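Long-range contacts in glycerol kinase, putative (Plasmodium falciparum, PDB 2W40), which probably transfers phosphate from ATP to glycerol, giving sn-glycerol 3-phosphate in the one-step glycerol kinase pathway of glycerol degradation: residues M3-I9 against V74-G80; I103-D107 against T270-L274; R189-M193 against M204-I210; A333-M337 against V381-L385. All blocks are in the same frame, centred on the assembly; numbering follows the deposited sequence.

Contact 1. Residues M3-I9 against V74-G80; sequences MNVILSI and VIIKCIG. With EDO (1,2-ethanediol), chain B.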
loop_
_atom_site.group_PDB
_atom_site.type_symbol
_atom_site.label_atom_id
_atom_site.label_comp_id
_atom_site.label_asym_id
_atom_site.label_seq_id
_atom_site.Cartn_x
_atom_site.Cartn_y
_atom_site.Cartn_z
ATOM N N MET C 3 -25.334 43.131 -15.727
ATOM C CA MET C 3 -24.203 42.285 -15.950
ATOM C C MET C 3 -24.593 41.180 -16.948
ATOM O O MET C 3 -25.547 40.474 -16.679
ATOM C CB MET C 3 -23.738 41.623 -14.630
ATOM C CG MET C 3 -22.544 40.641 -14.691
ATOM S SD MET C 3 -21.074 41.317 -15.465
ATOM C CE MET C 3 -20.236 41.916 -14.025
ATOM N N ASN C 4 -23.887 41.110 -18.077
ATOM C CA ASN C 4 -24.067 39.964 -18.959
ATOM C C ASN C 4 -23.117 38.860 -18.511
ATOM O O ASN C 4 -21.937 39.112 -18.270
ATOM C CB ASN C 4 -23.714 40.275 -20.370
ATOM C CG ASN C 4 -24.643 41.245 -21.010
ATOM O OD1 ASN C 4 -25.749 41.514 -20.581
ATOM N ND2 ASN C 4 -24.175 41.773 -22.116
ATOM N N VAL C 5 -23.690 37.626 -18.496
ATOM C CA VAL C 5 -22.861 36.470 -18.211
ATOM C C VAL C 5 -23.136 35.275 -19.089
ATOM O O VAL C 5 -24.173 35.165 -19.689
ATOM C CB VAL C 5 -22.993 36.017 -16.718
ATOM C CG1 VAL C 5 -22.540 37.152 -15.665
ATOM C CG2 VAL C 5 -24.375 35.534 -16.484
ATOM N N ILE C 6 -22.133 34.411 -19.134
ATOM C CA ILE C 6 -22.160 33.124 -19.832
ATOM C C ILE C 6 -22.123 32.061 -18.720
ATOM O O ILE C 6 -21.214 32.075 -17.872
ATOM C CB ILE C 6 -20.982 32.935 -20.772
ATOM C CG1 ILE C 6 -20.896 34.055 -21.797
ATOM C CG2 ILE C 6 -21.017 31.508 -21.448
ATOM C CD1 ILE C 6 -19.478 34.116 -22.390
ATOM N N LEU C 7 -23.087 31.139 -18.743
ATOM C CA LEU C 7 -23.015 29.981 -17.785
ATOM C C LEU C 7 -22.250 28.842 -18.467
ATOM O O LEU C 7 -22.639 28.405 -19.551
ATOM C CB LEU C 7 -24.381 29.500 -17.293
ATOM C CG LEU C 7 -24.543 28.218 -16.506
ATOM C CD1 LEU C 7 -23.555 28.172 -15.313
ATOM C CD2 LEU C 7 -25.966 27.805 -16.180
ATOM N N SER C 8 -21.164 28.383 -17.813
ATOM C CA SER C 8 -20.427 27.218 -18.305
ATOM C C SER C 8 -20.606 26.103 -17.263
ATOM O O SER C 8 -20.222 26.335 -16.083
ATOM C CB SER C 8 -18.943 27.552 -18.566
ATOM O OG SER C 8 -18.269 26.378 -18.961
ATOM N N ILE C 9 -21.216 24.954 -17.671
ATOM C CA ILE C 9 -21.424 23.844 -16.751
ATOM C C ILE C 9 -20.312 22.820 -17.075
ATOM O O ILE C 9 -20.180 22.375 -18.249
ATOM C CB ILE C 9 -22.801 23.188 -16.963
ATOM C CG1 ILE C 9 -23.916 24.235 -16.619
ATOM C CG2 ILE C 9 -22.814 21.819 -16.209
ATOM C CD1 ILE C 9 -25.279 23.834 -17.161
ATOM N N VAL C 74 -29.117 40.834 -14.068
ATOM C CA VAL C 74 -28.249 39.803 -14.676
ATOM C C VAL C 74 -28.862 39.318 -15.950
ATOM O O VAL C 74 -30.021 38.998 -15.938
ATOM C CB VAL C 74 -28.028 38.601 -13.687
ATOM C CG1 VAL C 74 -27.167 37.562 -14.295
ATOM C CG2 VAL C 74 -27.430 39.218 -12.324
ATOM N N ILE C 75 -28.100 39.301 -17.051
ATOM C CA ILE C 75 -28.527 38.690 -18.320
ATOM C C ILE C 75 -27.648 37.451 -18.571
ATOM O O ILE C 75 -26.432 37.584 -18.793
ATOM C CB ILE C 75 -28.453 39.615 -19.578
ATOM C CG1 ILE C 75 -29.414 40.833 -19.362
ATOM C CG2 ILE C 75 -28.798 38.819 -20.881
ATOM C CD1 ILE C 75 -29.167 42.037 -20.321
ATOM N N ILE C 76 -28.282 36.276 -18.561
ATOM C CA ILE C 76 -27.550 35.015 -18.933
ATOM C C ILE C 76 -27.683 34.899 -20.441
ATOM O O ILE C 76 -28.756 34.717 -20.933
ATOM C CB ILE C 76 -28.115 33.740 -18.229
ATOM C CG1 ILE C 76 -28.206 34.000 -16.744
ATOM C CG2 ILE C 76 -27.281 32.566 -18.563
ATOM C CD1 ILE C 76 -28.911 33.050 -15.960
ATOM N N LYS C 77 -26.598 35.073 -21.161
ATOM C CA LYS C 77 -26.625 35.147 -22.616
ATOM C C LYS C 77 -26.806 33.767 -23.253
ATOM O O LYS C 77 -27.471 33.597 -24.282
ATOM C CB LYS C 77 -25.340 35.761 -23.133
ATOM C CG LYS C 77 -25.222 37.286 -22.811
ATOM C CD LYS C 77 -26.283 38.000 -23.502
ATOM C CE LYS C 77 -25.929 39.467 -23.650
ATOM N NZ LYS C 77 -24.711 39.709 -24.610
ATOM N N CYS C 78 -26.138 32.798 -22.629
ATOM C CA CYS C 78 -26.102 31.435 -23.178
ATOM C C CYS C 78 -25.510 30.500 -22.146
ATOM O O CYS C 78 -24.943 30.922 -21.135
ATOM C CB CYS C 78 -25.261 31.407 -24.419
ATOM S SG CYS C 78 -23.682 32.118 -24.254
ATOM N N ILE C 79 -25.588 29.190 -22.476
ATOM C CA ILE C 79 -25.090 28.105 -21.628
ATOM C C ILE C 79 -24.185 27.236 -22.484
ATOM O O ILE C 79 -24.582 26.848 -23.577
ATOM C CB ILE C 79 -26.251 27.267 -20.998
ATOM C CG1 ILE C 79 -27.102 28.156 -20.119
ATOM C CG2 ILE C 79 -25.707 26.019 -20.339
ATOM C CD1 ILE C 79 -28.501 27.469 -19.788
ATOM N N GLY C 80 -22.980 26.942 -22.014
ATOM C CA GLY C 80 -22.114 25.889 -22.603
ATOM C C GLY C 80 -22.004 24.710 -21.611
ATOM O O GLY C 80 -22.033 24.890 -20.387
HETATM C C1 EDO B . -31.638 35.181 -17.344
HETATM O O1 EDO B . -31.064 36.265 -18.086
HETATM C C2 EDO B . -32.314 35.370 -15.966
HETATM O O2 EDO B . -31.681 36.372 -15.134
#
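Val5 ties strand 3-9 to strand 74-80 through both of its backbone groups: its N gives a hydrogen bond to Ile75 O at 2.8 Å, and its O takes one from Lys77 N, also at 2.8 Å, almost straight at 173°. Four more bonds of this kind, from Ile75 N to Met3 O at one end to Ile9 N to Gly80 O at the other, complete a parallel ladder. The ladder is interrupted once, because Lys77 is an extra residue, a beta bulge with helical backbone angles: Leu7 N, the next donor on its strand, bonds to Cys78 O at 3.0 Å. On the edge of 74-80 turned from 3-9, an ethanediol takes the N-H of Ile76 on its O1 (2.8 Å) and gives Val74 O a weak bond. Bends at chi2 (-64°) and chi4 (67°) fold the lysine chain back over Asn4, with Lys77 CE 3.3 Å from Asn4 ND2. Both nitrogens turn to Glu23, which forms a salt bridge with the lysine and a weak hydrogen bond with the amide. On Asn4's face of the sheet Ile6 CG2 rests on Cys78 SG at 3.9 Å, beneath helix 443-455. On the other face Val5 CG2 lies 4.1 Å from both Val74 CG1 and Ile76 CG1. Ile9 CD1 meets Ile79 CG2, and helix 49-70 packs on Val74, Ile76 and Ile9. Strands 3-11, 15-21 and 27-34, helix 49-70 and parallel strand 74-83 follow the beta-beta-beta-alpha-beta order of the ribonuclease H-like fold underlying actin-like ATPase domains, here the N-terminal one.

Contact 2. Residues I103-D107 against T270-L274; sequences IVWLD and TGVFL. With EDO (1,2-ethanediol), chain D.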
loop_
_atom_site.group_PDB
_atom_site.type_symbol
_atom_site.label_atom_id
_atom_site.label_comp_id
_atom_site.label_asym_id
_atom_site.label_seq_id
_atom_site.Cartn_x
_atom_site.Cartn_y
_atom_site.Cartn_z
ATOM N N ILE C 103 -22.632 4.244 -15.789
ATOM C CA ILE C 103 -21.426 3.489 -15.696
ATOM C C ILE C 103 -20.283 4.368 -16.214
ATOM O O ILE C 103 -20.306 4.850 -17.362
ATOM C CB ILE C 103 -21.459 2.172 -16.498
ATOM C CG1 ILE C 103 -22.607 1.258 -15.953
ATOM C CG2 ILE C 103 -20.118 1.428 -16.306
ATOM C CD1 ILE C 103 -22.821 -0.046 -16.716
ATOM N N VAL C 104 -19.361 4.659 -15.278
ATOM C CA VAL C 104 -18.360 5.736 -15.469
ATOM C C VAL C 104 -17.259 5.223 -16.370
ATOM O O VAL C 104 -16.992 3.978 -16.490
ATOM C CB VAL C 104 -17.868 6.263 -14.078
ATOM C CG1 VAL C 104 -16.914 7.415 -14.145
ATOM C CG2 VAL C 104 -19.076 6.739 -13.235
ATOM N N TRP C 105 -16.551 6.171 -16.962
ATOM C CA TRP C 105 -15.364 5.858 -17.824
ATOM C C TRP C 105 -14.370 4.929 -17.102
ATOM O O TRP C 105 -13.656 4.210 -17.724
ATOM C CB TRP C 105 -14.786 7.164 -18.379
ATOM C CG TRP C 105 -14.247 8.108 -17.364
ATOM C CD1 TRP C 105 -14.935 9.116 -16.774
ATOM C CD2 TRP C 105 -12.881 8.211 -16.891
ATOM N NE1 TRP C 105 -14.090 9.854 -15.951
ATOM C CE2 TRP C 105 -12.832 9.323 -15.997
ATOM C CE3 TRP C 105 -11.676 7.559 -17.216
ATOM C CZ2 TRP C 105 -11.600 9.708 -15.338
ATOM C CZ3 TRP C 105 -10.503 7.953 -16.620
ATOM C CH2 TRP C 105 -10.474 9.014 -15.681
ATOM N N LEU C 106 -14.170 5.171 -15.824
ATOM C CA LEU C 106 -13.253 4.407 -14.945
ATOM C C LEU C 106 -13.684 2.952 -14.623
ATOM O O LEU C 106 -12.864 2.167 -14.107
ATOM C CB LEU C 106 -13.031 5.153 -13.634
ATOM C CG LEU C 106 -12.062 6.344 -13.661
ATOM C CD1 LEU C 106 -12.201 7.199 -12.339
ATOM C CD2 LEU C 106 -10.556 5.835 -13.911
ATOM N N ASP C 107 -14.925 2.600 -14.950
ATOM C CA ASP C 107 -15.439 1.254 -14.689
ATOM C C ASP C 107 -14.676 0.283 -15.591
ATOM O O ASP C 107 -14.457 0.541 -16.746
ATOM C CB ASP C 107 -16.951 1.208 -15.011
ATOM C CG ASP C 107 -17.629 -0.095 -14.630
ATOM O OD1 ASP C 107 -18.305 -0.153 -13.566
ATOM O OD2 ASP C 107 -17.428 -1.033 -15.429
ATOM N N THR C 270 -9.113 14.395 -12.265
ATOM C CA THR C 270 -9.386 13.000 -11.860
ATOM C C THR C 270 -8.501 12.002 -12.592
ATOM O O THR C 270 -7.932 11.079 -11.953
ATOM C CB THR C 270 -10.874 12.712 -12.112
ATOM O OG1 THR C 270 -11.718 13.628 -11.371
ATOM C CG2 THR C 270 -11.277 11.343 -11.746
ATOM N N GLY C 271 -8.384 12.149 -13.889
ATOM C CA GLY C 271 -7.309 11.513 -14.688
ATOM C C GLY C 271 -6.377 12.571 -15.243
ATOM O O GLY C 271 -6.555 13.752 -15.001
ATOM N N VAL C 272 -5.437 12.164 -16.081
ATOM C CA VAL C 272 -4.555 13.062 -16.764
ATOM C C VAL C 272 -4.760 12.761 -18.252
ATOM O O VAL C 272 -4.743 11.604 -18.682
ATOM C CB VAL C 272 -3.105 12.855 -16.329
ATOM C CG1 VAL C 272 -2.118 13.631 -17.270
ATOM C CG2 VAL C 272 -3.053 13.325 -14.825
ATOM N N PHE C 273 -4.928 13.803 -19.062
ATOM C CA PHE C 273 -5.228 13.646 -20.495
ATOM C C PHE C 273 -4.377 14.606 -21.342
ATOM O O PHE C 273 -4.518 15.803 -21.229
ATOM C CB PHE C 273 -6.698 13.862 -20.762
ATOM C CG PHE C 273 -7.558 12.956 -19.900
ATOM C CD1 PHE C 273 -7.843 11.661 -20.329
ATOM C CD2 PHE C 273 -7.965 13.310 -18.661
ATOM C CE1 PHE C 273 -8.522 10.787 -19.511
ATOM C CE2 PHE C 273 -8.731 12.436 -17.920
ATOM C CZ PHE C 273 -8.927 11.172 -18.352
ATOM N N LEU C 274 -3.528 14.034 -22.200
ATOM C CA LEU C 274 -2.689 14.811 -23.116
ATOM C C LEU C 274 -3.332 14.700 -24.487
ATOM O O LEU C 274 -3.519 13.579 -24.995
ATOM C CB LEU C 274 -1.276 14.257 -23.111
ATOM C CG LEU C 274 -0.197 15.193 -23.777
ATOM C CD1 LEU C 274 1.188 14.836 -23.317
ATOM C CD2 LEU C 274 -0.313 14.999 -25.242
HETATM C C1 EDO D . -13.884 0.309 -9.325
HETATM O O1 EDO D . -13.371 -0.780 -8.312
HETATM C C2 EDO D . -13.106 1.013 -10.534
HETATM O O2 EDO D . -12.894 0.629 -11.969
#
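Leu106, whose side chain faces Thr270, offers its backbone O to the hydroxyl O2 of an ethanediol at 2.6 Å; the same diol is also hydrogen-bonded to Gly43 N. This carbonyl belongs to a type I beta turn from Val104 to Asp107, closed by a hydrogen bond from Asp107 N to Val104 O. The turn presents two side chains to segment 270-274. Trp105 reaches farthest: with CG set between its backbone N and carbonyl carbon (chi1 63°), the indole projects its six-membered ring toward Phe273. The two rings form an offset edge-to-face pair, the edge of Phe273 directed at the tryptophan face, with centroids 5.6 Å apart and planes at 69°. Phe273 CZ makes the nearest approach, 3.8 Å from Trp105 CH2, and Arg85 adds a cation-pi contact to the phenylalanine. These residues join the two actin-like domains of an FGGY kinase across the cleft between them: Thr270 is an ADP-binding residue, although no ADP is bound here, while the side chain of Trp105 comes within about 4 Å of a bound glycerol. Gly271 CA comes up to the rim of the indole, near its plane, at 4.2 Å from Trp105 CH2. Thr270 contributes its methyl, CG2, 4.0 Å from Trp105 CZ2 and 4.3 Å from Leu106 CD1, and leaves its hydroxyl for Gln14. The indole N-H bonds to Thr13, so consecutive residues of the loop after strand 3-11 hold the polar ends of both partners. Leu106 CG lies 3.5 Å above the indole plane, toward the rim, and its side chain also packs on Phe373 of the second subunit.

Contact 3. Residues R189-M193 against M204-I210; sequences RTLLM and MCKIFNI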
loop_
_atom_site.group_PDB
_atom_site.type_symbol
_atom_site.label_atom_id
_atom_site.label_comp_id
_atom_site.label_asym_id
_atom_site.label_seq_id
_atom_site.Cartn_x
_atom_site.Cartn_y
_atom_site.Cartn_z
ATOM N N ARG C 189 -16.147 9.215 -28.481
ATOM C CA ARG C 189 -15.721 8.542 -27.272
ATOM C C ARG C 189 -16.556 7.293 -26.966
ATOM O O ARG C 189 -16.497 6.689 -25.888
ATOM C CB ARG C 189 -15.753 9.472 -26.094
ATOM C CG ARG C 189 -15.042 10.771 -26.359
ATOM C CD ARG C 189 -13.617 10.619 -26.835
ATOM N NE ARG C 189 -12.744 10.040 -25.794
ATOM C CZ ARG C 189 -11.423 10.117 -25.723
ATOM N NH1 ARG C 189 -10.695 10.656 -26.712
ATOM N NH2 ARG C 189 -10.788 9.660 -24.655
ATOM N N THR C 190 -17.394 6.968 -27.927
ATOM C CA THR C 190 -18.413 5.909 -27.706
ATOM C C THR C 190 -18.028 4.515 -28.284
ATOM O O THR C 190 -18.625 3.484 -27.827
ATOM C CB THR C 190 -19.775 6.343 -28.363
ATOM O OG1 THR C 190 -19.606 6.407 -29.779
ATOM C CG2 THR C 190 -20.428 7.601 -27.743
ATOM N N LEU C 191 -17.120 4.496 -29.277
ATOM C CA LEU C 191 -16.736 3.296 -30.042
ATOM C C LEU C 191 -17.826 2.958 -31.095
ATOM O O LEU C 191 -17.817 1.883 -31.673
ATOM C CB LEU C 191 -16.395 2.111 -29.164
ATOM C CG LEU C 191 -14.958 1.641 -29.109
ATOM C CD1 LEU C 191 -14.642 0.629 -27.939
ATOM C CD2 LEU C 191 -14.641 1.092 -30.399
ATOM N N LEU C 192 -18.816 3.895 -31.259
ATOM C CA LEU C 192 -19.938 3.742 -32.191
ATOM C C LEU C 192 -19.907 4.683 -33.408
ATOM O O LEU C 192 -20.743 4.508 -34.313
ATOM C CB LEU C 192 -21.287 3.868 -31.518
ATOM C CG LEU C 192 -21.472 3.009 -30.306
ATOM C CD1 LEU C 192 -22.805 3.444 -29.679
ATOM C CD2 LEU C 192 -21.408 1.521 -30.686
ATOM N N MET C 193 -19.032 5.718 -33.386
ATOM C CA MET C 193 -19.034 6.690 -34.448
ATOM C C MET C 193 -17.894 6.365 -35.430
ATOM O O MET C 193 -16.794 6.041 -34.986
ATOM C CB MET C 193 -18.782 8.065 -33.869
ATOM C CG MET C 193 -19.041 9.179 -34.872
ATOM S SD MET C 193 -18.509 10.824 -34.316
ATOM C CE MET C 193 -16.706 10.740 -34.637
ATOM N N MET C 204 -20.555 -0.965 -36.217
ATOM C CA MET C 204 -20.241 -0.929 -34.825
ATOM C C MET C 204 -21.484 -1.162 -33.952
ATOM O O MET C 204 -21.416 -1.816 -32.895
ATOM C CB MET C 204 -19.630 0.420 -34.461
ATOM C CG MET C 204 -18.279 0.765 -35.137
ATOM S SD MET C 204 -17.036 -0.557 -35.066
ATOM C CE MET C 204 -16.997 -1.017 -33.325
ATOM N N CYS C 205 -22.590 -0.531 -34.315
ATOM C CA CYS C 205 -23.836 -0.733 -33.554
ATOM C C CYS C 205 -24.228 -2.198 -33.495
ATOM O O CYS C 205 -24.643 -2.692 -32.479
ATOM C CB CYS C 205 -24.943 0.155 -34.103
ATOM S SG CYS C 205 -24.677 1.949 -33.645
ATOM N N LYS C 206 -24.047 -2.887 -34.615
ATOM C CA LYS C 206 -24.352 -4.340 -34.694
ATOM C C LYS C 206 -23.478 -5.140 -33.780
ATOM O O LYS C 206 -23.968 -6.000 -33.012
ATOM C CB LYS C 206 -24.281 -4.859 -36.160
ATOM C CG LYS C 206 -24.564 -6.324 -36.303
ATOM C CD LYS C 206 -24.357 -6.846 -37.765
ATOM C CE LYS C 206 -24.809 -8.347 -37.969
ATOM N NZ LYS C 206 -26.190 -8.575 -37.385
ATOM N N ILE C 207 -22.192 -4.800 -33.728
ATOM C CA ILE C 207 -21.291 -5.495 -32.848
ATOM C C ILE C 207 -21.780 -5.369 -31.422
ATOM O O ILE C 207 -21.811 -6.368 -30.695
ATOM C CB ILE C 207 -19.815 -4.898 -32.967
ATOM C CG1 ILE C 207 -19.182 -5.209 -34.336
ATOM C CG2 ILE C 207 -18.925 -5.387 -31.814
ATOM C CD1 ILE C 207 -17.792 -4.427 -34.585
ATOM N N PHE C 208 -22.229 -4.154 -31.052
ATOM C CA PHE C 208 -22.564 -3.901 -29.688
ATOM C C PHE C 208 -24.024 -4.156 -29.323
ATOM O O PHE C 208 -24.492 -3.751 -28.257
ATOM C CB PHE C 208 -22.052 -2.534 -29.299
ATOM C CG PHE C 208 -20.537 -2.502 -29.196
ATOM C CD1 PHE C 208 -19.881 -3.195 -28.188
ATOM C CD2 PHE C 208 -19.759 -1.818 -30.160
ATOM C CE1 PHE C 208 -18.473 -3.237 -28.132
ATOM C CE2 PHE C 208 -18.370 -1.836 -30.094
ATOM C CZ PHE C 208 -17.728 -2.528 -29.099
ATOM N N ASN C 209 -24.748 -4.780 -30.236
ATOM C CA ASN C 209 -26.188 -5.198 -30.068
ATOM C C ASN C 209 -27.162 -4.054 -29.945
ATOM O O ASN C 209 -28.302 -4.159 -29.337
ATOM C CB ASN C 209 -26.334 -6.046 -28.780
ATOM C CG ASN C 209 -25.630 -7.379 -28.789
ATOM O OD1 ASN C 209 -24.626 -7.665 -29.485
ATOM N ND2 ASN C 209 -26.133 -8.225 -27.933
ATOM N N ILE C 210 -26.784 -2.933 -30.553
ATOM C CA ILE C 210 -27.652 -1.775 -30.627
ATOM C C ILE C 210 -28.468 -1.955 -31.882
ATOM O O ILE C 210 -28.021 -1.544 -32.950
ATOM C CB ILE C 210 -26.889 -0.443 -30.635
ATOM C CG1 ILE C 210 -26.076 -0.323 -29.331
ATOM C CG2 ILE C 210 -27.848 0.705 -30.894
ATOM C CD1 ILE C 210 -25.027 0.699 -29.355
#
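Leu192 and Ile210 meet tip to tip, and here the packing is tight: Leu192 CD1 is 3.5 Å from Ile210 CD1. The other leucine branch, CD2, runs obliquely to the Phe208 side chain and touches its CD2 at 3.8 Å. The two receiving residues stand where helix 202-207 stops. Asn209, with positive phi, is the C-prime residue of a Schellman motif in which Ile210 N bonds to Cys205 O at 2.9 Å and Asn209 N to Lys206 O, which brings Ile210 back beside Phe208, and both touch Leu192. On the opposing loop, Thr190 OG1 accepts from Leu192 N at 3.0 Å, an ST turn. Back along the helix Leu192 fits more loosely, its CD2 4.4 Å from Cys205 SG and 4.3 Å from Met204 CB. Although this flank is also buried, small molecules lie close to it, an ethanediol about 4 Å from the side chain of Met204 and a glycerol equally near that of Cys205. A separate close contact forms at Leu191: bends at chi2 (-48°) and chi3 (-51°) curl the methionine back, bringing Met204 CE to 3.4 Å from Leu191 O, a buried carbonyl without a hydrogen-bonding partner in the model. Helix 140-149 also packs on Leu192 and Phe208.

Contact 4. Residues A333-M337 against V381-L385; sequences ASDIM and VRALL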
loop_
_atom_site.group_PDB
_atom_site.type_symbol
_atom_site.label_atom_id
_atom_site.label_comp_id
_atom_site.label_asym_id
_atom_site.label_seq_id
_atom_site.Cartn_x
_atom_site.Cartn_y
_atom_site.Cartn_z
ATOM N N ALA C 333 -0.357 17.809 -0.796
ATOM C CA ALA C 333 0.480 17.079 -1.658
ATOM C C ALA C 333 1.774 17.878 -1.965
ATOM O O ALA C 333 2.852 17.264 -2.108
ATOM C CB ALA C 333 -0.297 16.744 -2.920
ATOM N N SER C 334 1.719 19.234 -2.026
ATOM C CA SER C 334 2.944 19.991 -2.292
ATOM C C SER C 334 3.900 19.896 -1.113
ATOM O O SER C 334 5.127 19.634 -1.250
ATOM C CB SER C 334 2.630 21.490 -2.590
ATOM O OG SER C 334 3.815 22.309 -2.724
ATOM N N ASP C 335 3.332 20.141 0.055
ATOM C CA ASP C 335 4.132 20.107 1.279
ATOM C C ASP C 335 4.723 18.706 1.432
ATOM O O ASP C 335 5.941 18.549 1.693
ATOM C CB ASP C 335 3.288 20.453 2.492
ATOM C CG ASP C 335 3.101 21.966 2.671
ATOM O OD1 ASP C 335 3.922 22.774 2.085
ATOM O OD2 ASP C 335 2.099 22.351 3.354
ATOM N N ILE C 336 3.911 17.696 1.161
ATOM C CA ILE C 336 4.431 16.272 1.148
ATOM C C ILE C 336 5.576 16.136 0.163
ATOM O O ILE C 336 6.601 15.574 0.489
ATOM C CB ILE C 336 3.367 15.177 0.836
ATOM C CG1 ILE C 336 2.461 14.916 2.007
ATOM C CG2 ILE C 336 4.019 13.779 0.453
ATOM C CD1 ILE C 336 1.281 13.918 1.693
ATOM N N MET C 337 5.457 16.650 -1.040
ATOM C CA MET C 337 6.617 16.574 -1.935
ATOM C C MET C 337 7.833 17.477 -1.604
ATOM O O MET C 337 8.978 17.116 -1.917
ATOM C CB MET C 337 6.147 16.671 -3.376
ATOM C CG MET C 337 5.604 15.287 -3.833
ATOM S SD MET C 337 5.312 15.349 -5.563
ATOM C CE MET C 337 6.890 15.120 -6.369
ATOM N N VAL C 381 2.225 8.392 -0.728
ATOM C CA VAL C 381 1.600 9.524 -1.445
ATOM C C VAL C 381 2.485 10.058 -2.572
ATOM O O VAL C 381 2.037 10.154 -3.741
ATOM C CB VAL C 381 1.175 10.641 -0.414
ATOM C CG1 VAL C 381 0.698 11.924 -1.181
ATOM C CG2 VAL C 381 0.129 10.078 0.487
ATOM N N ARG C 382 3.739 10.353 -2.255
ATOM C CA ARG C 382 4.708 10.830 -3.260
ATOM C C ARG C 382 4.860 9.845 -4.390
ATOM O O ARG C 382 4.932 10.242 -5.528
ATOM C CB ARG C 382 6.067 11.171 -2.596
ATOM C CG ARG C 382 7.050 11.667 -3.590
ATOM C CD ARG C 382 8.396 12.056 -3.038
ATOM N NE ARG C 382 9.169 12.318 -4.221
ATOM C CZ ARG C 382 9.564 13.488 -4.686
ATOM N NH1 ARG C 382 9.486 14.603 -3.947
ATOM N NH2 ARG C 382 10.112 13.514 -5.877
ATOM N N ALA C 383 4.857 8.550 -4.063
ATOM C CA ALA C 383 5.150 7.526 -5.083
ATOM C C ALA C 383 3.936 7.539 -6.079
ATOM O O ALA C 383 4.060 7.353 -7.276
ATOM C CB ALA C 383 5.331 6.069 -4.403
ATOM N N LEU C 384 2.725 7.695 -5.515
ATOM C CA LEU C 384 1.496 7.701 -6.394
ATOM C C LEU C 384 1.646 8.907 -7.407
ATOM O O LEU C 384 1.469 8.745 -8.621
ATOM C CB LEU C 384 0.189 7.765 -5.651
ATOM C CG LEU C 384 -1.035 7.770 -6.544
ATOM C CD1 LEU C 384 -2.189 6.888 -6.056
ATOM C CD2 LEU C 384 -1.505 9.207 -6.858
ATOM N N LEU C 385 2.093 10.046 -6.862
ATOM C CA LEU C 385 2.240 11.279 -7.656
ATOM C C LEU C 385 3.328 11.102 -8.686
ATOM O O LEU C 385 3.162 11.395 -9.880
ATOM C CB LEU C 385 2.534 12.420 -6.703
ATOM C CG LEU C 385 1.323 12.820 -5.844
ATOM C CD1 LEU C 385 1.799 13.950 -4.882
ATOM C CD2 LEU C 385 0.102 13.234 -6.653
#
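Met337 lays its terminal methyl over one face of the Arg382 guanidinium, CE standing 3.4 Å above the plane, displaced toward the rim, and 3.6 Å from Arg382 CZ. The torsions of both side chains set up this contact. The arginine runs straight out from CG to NE, with CG opposite the backbone N (chi1 -179°), so that its flat end comes level with the methionine. The methionine is extended as far as SD and then turns at chi3 (80°), which swings CE onto the guanidinium while SD stays behind against Leu385, 3.8 Å from its CD1. The two chains cross at roughly a right angle. Glu386 pairs with Arg382 NE in a salt bridge and Cys340 O takes a hydrogen bond from NH1, so the group receiving the methyl is also gripped at its polar edge. Ile336 and Val381 cross nearly perpendicularly as well, and Ile336 CD1 presses on Val381 CG1 at 3.5 Å. Ala333 CB closes the apolar patch, 4.0 Å from Leu385 CD1. Ser334, an ADP-binding residue, points away from this interface. The axes of the two short segments, on helices 333-339 and 377-403, approach to 10.1 Å and cross at -103°. Helix 315-323 packs on Val381 and Leu385, helix 421-431 touches Met337 and Arg382, and strand 347-349 lies against Ala383 and Leu384 on the long helix.

Overall arrangement
Contact 2 joins the two domains, and the others lie around it. Contacts 1 and 3 belong to the N-terminal domain, their centres 35 Å apart; contact 4 belongs to the C-terminal one, its centre 40 Å from that of contact 3, on the opposite side of the chain's centre. The centre of contact 2 is about 6 Å from the centre of the chain, and its nearest atoms are about 6 Å from contact 3 and 8 Å from contact 4. The nucleotide site links contacts 2 and 4: each holds an ADP-binding residue, Thr270 and Ser334, and Gly315 lies about 5 Å from the Thr270 side chain and 7 Å from that of Leu385. Strand 3-11 of contact 1 runs on toward contact 2, whose centre is 28 Å away.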